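PDB 1TUO: putative phosphomannomutase from Thermus thermophilus, which probably acts as a magnesium-dependent phosphosugar mutase of the phosphohexose mutase family, moving a phosphate group between positions of a sugar. Local coordinates for residues V263-N266 against P267-L271. Sequence-based numbering, arbitrary orientation.
Sequences VFFN and PHQVL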
ATOM      1  N   VAL A 263       1.691  13.489 -16.593  1.00 26.24           N
ATOM      2  CA  VAL A 263       2.434  12.264 -16.845  1.00 24.75           C
ATOM      3  C   VAL A 263       2.389  11.359 -15.618  1.00 22.93           C
ATOM      4  O   VAL A 263       2.724  11.781 -14.508  1.00 22.63           O
ATOM      5  CB  VAL A 263       3.913  12.551 -17.180  1.00 25.12           C
ATOM      6  CG1 VAL A 263       4.649  11.244 -17.410  1.00 26.83           C
ATOM      7  CG2 VAL A 263       4.011  13.443 -18.414  1.00 27.55           C
ATOM      8  N   PHE A 264       1.972  10.118 -15.822  1.00 22.31           N
ATOM      9  CA  PHE A 264       1.906   9.160 -14.727  1.00 22.07           C
ATOM     10  C   PHE A 264       3.307   8.648 -14.381  1.00 21.22           C
ATOM     11  O   PHE A 264       4.102   8.322 -15.265  1.00 21.75           O
ATOM     12  CB  PHE A 264       1.005   7.987 -15.107  1.00 22.48           C
ATOM     13  CG  PHE A 264       0.806   6.998 -13.999  1.00 21.08           C
ATOM     14  CD1 PHE A 264       0.219   7.391 -12.798  1.00 20.59           C
ATOM     15  CD2 PHE A 264       1.203   5.676 -14.154  1.00 20.44           C
ATOM     16  CE1 PHE A 264       0.035   6.482 -11.768  1.00 19.75           C
ATOM     17  CE2 PHE A 264       1.021   4.757 -13.131  1.00 20.64           C
ATOM     18  CZ  PHE A 264       0.436   5.161 -11.935  1.00 19.45           C
ATOM     19  N   PHE A 265       3.594   8.588 -13.085  1.00 20.64           N
ATOM     20  CA  PHE A 265       4.879   8.117 -12.563  1.00 20.36           C
ATOM     21  C   PHE A 265       4.476   6.872 -11.766  1.00 20.71           C
ATOM     22  O   PHE A 265       3.941   6.981 -10.655  1.00 20.41           O
ATOM     23  CB  PHE A 265       5.463   9.211 -11.658  1.00 21.73           C
ATOM     24  CG  PHE A 265       6.916   9.026 -11.302  1.00 21.15           C
ATOM     25  CD1 PHE A 265       7.920   9.236 -12.247  1.00 22.81           C
ATOM     26  CD2 PHE A 265       7.281   8.710 -10.000  1.00 20.97           C
ATOM     27  CE1 PHE A 265       9.266   9.139 -11.889  1.00 23.57           C
ATOM     28  CE2 PHE A 265       8.619   8.613  -9.635  1.00 23.06           C
ATOM     29  CZ  PHE A 265       9.616   8.830 -10.581  1.00 22.10           C
ATOM     30  N   ASN A 266       4.733   5.695 -12.335  1.00 20.68           N
ATOM     31  CA  ASN A 266       4.312   4.431 -11.729  1.00 19.83           C
ATOM     32  C   ASN A 266       5.073   3.900 -10.512  1.00 20.79           C
ATOM     33  O   ASN A 266       6.132   4.406 -10.151  1.00 19.37           O
ATOM     34  CB  ASN A 266       4.227   3.339 -12.812  1.00 21.13           C
ATOM     35  CG  ASN A 266       5.584   2.844 -13.264  1.00 20.44           C
ATOM     36  OD1 ASN A 266       6.513   2.733 -12.468  1.00 20.72           O
ATOM     37  ND2 ASN A 266       5.695   2.513 -14.548  1.00 22.20           N
ATOM     38  N   PRO A 267       4.518   2.866  -9.853  1.00 20.03           N
ATOM     39  CA  PRO A 267       5.125   2.252  -8.669  1.00 20.61           C
ATOM     40  C   PRO A 267       6.576   1.816  -8.805  1.00 19.98           C
ATOM     41  O   PRO A 267       7.335   1.892  -7.840  1.00 18.82           O
ATOM     42  CB  PRO A 267       4.199   1.079  -8.384  1.00 21.06           C
ATOM     43  CG  PRO A 267       2.860   1.648  -8.760  1.00 22.16           C
ATOM     44  CD  PRO A 267       3.168   2.313 -10.082  1.00 21.38           C
ATOM     45  N   HIS A 268       6.951   1.344  -9.988  1.00 19.55           N
ATOM     46  CA  HIS A 268       8.317   0.891 -10.239  1.00 19.99           C
ATOM     47  C   HIS A 268       9.240   2.099 -10.212  1.00 18.57           C
ATOM     48  O   HIS A 268      10.356   2.034  -9.693  1.00 20.74           O
ATOM     49  CB  HIS A 268       8.394   0.206 -11.604  1.00 20.43           C
ATOM     50  CG  HIS A 268       7.407  -0.908 -11.770  1.00 22.68           C
ATOM     51  ND1 HIS A 268       7.585  -2.153 -11.204  1.00 22.09           N
ATOM     52  CD2 HIS A 268       6.208  -0.947 -12.399  1.00 22.44           C
ATOM     53  CE1 HIS A 268       6.536  -2.911 -11.478  1.00 25.10           C
ATOM     54  NE2 HIS A 268       5.686  -2.203 -12.200  1.00 25.09           N
ATOM     55  N   GLN A 269       8.761   3.202 -10.776  1.00 19.45           N
ATOM     56  CA  GLN A 269       9.536   4.430 -10.803  1.00 18.33           C
ATOM     57  C   GLN A 269       9.638   4.988  -9.389  1.00 19.00           C
ATOM     58  O   GLN A 269      10.704   5.423  -8.962  1.00 19.44           O
ATOM     59  CB  GLN A 269       8.881   5.443 -11.738  1.00 18.99           C
ATOM     60  CG  GLN A 269       8.949   5.021 -13.211  1.00 19.84           C
ATOM     61  CD  GLN A 269       8.156   5.936 -14.124  1.00 19.64           C
ATOM     62  OE1 GLN A 269       6.927   5.895 -14.143  1.00 21.51           O
ATOM     63  NE2 GLN A 269       8.855   6.770 -14.885  1.00 21.72           N
ATOM     64  N   VAL A 270       8.535   4.961  -8.653  1.00 17.90           N
ATOM     65  CA  VAL A 270       8.564   5.465  -7.286  1.00 17.45           C
ATOM     66  C   VAL A 270       9.498   4.637  -6.421  1.00 16.56           C
ATOM     67  O   VAL A 270      10.346   5.179  -5.709  1.00 16.77           O
ATOM     68  CB  VAL A 270       7.167   5.440  -6.645  1.00 18.07           C
ATOM     69  CG1 VAL A 270       7.275   5.617  -5.124  1.00 19.56           C
ATOM     70  CG2 VAL A 270       6.316   6.536  -7.241  1.00 20.07           C
ATOM     71  N   LEU A 271       9.340   3.318  -6.483  1.00 17.31           N
ATOM     72  CA  LEU A 271      10.157   2.427  -5.670  1.00 17.68           C
ATOM     73  C   LEU A 271      11.651   2.560  -5.938  1.00 18.16           C
ATOM     74  O   LEU A 271      12.443   2.684  -5.003  1.00 17.87           O
ATOM     75  CB  LEU A 271       9.731   0.972  -5.882  1.00 18.00           C
ATOM     76  CG  LEU A 271      10.526  -0.063  -5.088  1.00 19.02           C
ATOM     77  CD1 LEU A 271      10.379   0.183  -3.585  1.00 19.12           C
ATOM     78  CD2 LEU A 271      10.023  -1.456  -5.460  1.00 21.27           C
TER
HETATM   79  O   HOH W   1       6.905   8.672 -15.974  1.00 29.47           O
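A capping box formed by Asn266 and Gln269 starts helix 267-280 directly after strand 263-265. Asn266 OD1 accepts from Gln269 N at 2.9 Å, the N-H...O angle of 157° marking a well-formed bond, and takes a second, weak one from His268 N. The N-cap side chain can double back in this way because its CG sits between the backbone N and the carbonyl carbon (chi1 75°). In return, Gln269 OE1 accepts from Asn266 N at 2.8 Å, with the donor tilted out of the carbonyl plane. The first helical turn is closed by Val270 N donating to Asn266 O at 2.9 Å. One water holds the other branch of the glutamine amide, accepting from Gln269 NE2 and donating to Phe264 O, so OE1 is held by the N-cap backbone and NE2, through the water, by the strand.

Strand 263-265 is an edge strand of a mixed five-stranded sheet, beside the antiparallel strand 255-259, where Phe265 pairs through its backbone with Val257; the helix it leads into falls within the third alpha/beta/alpha domain of the phosphohexose mutase family. The Phe265 ring carries a CH-pi contact: Gln269 CB lies 3.6 Å from the centroid and 10° off the normal, over one face. Val270 CG2 approaches Phe265 CD2 obliquely at 3.6 Å, while Leu366 and Phe370 of helix 366-377 also touch the ring. Replacing Phe265 with an alanine would probably remove the face under Gln269 CB and the contact of Val270 CG2, opening a gap toward helix 366-377. Beyond the box, Asn266 ND2 is hydrogen-bonded to His381 NE2, and His268 ND1 to Thr294 N.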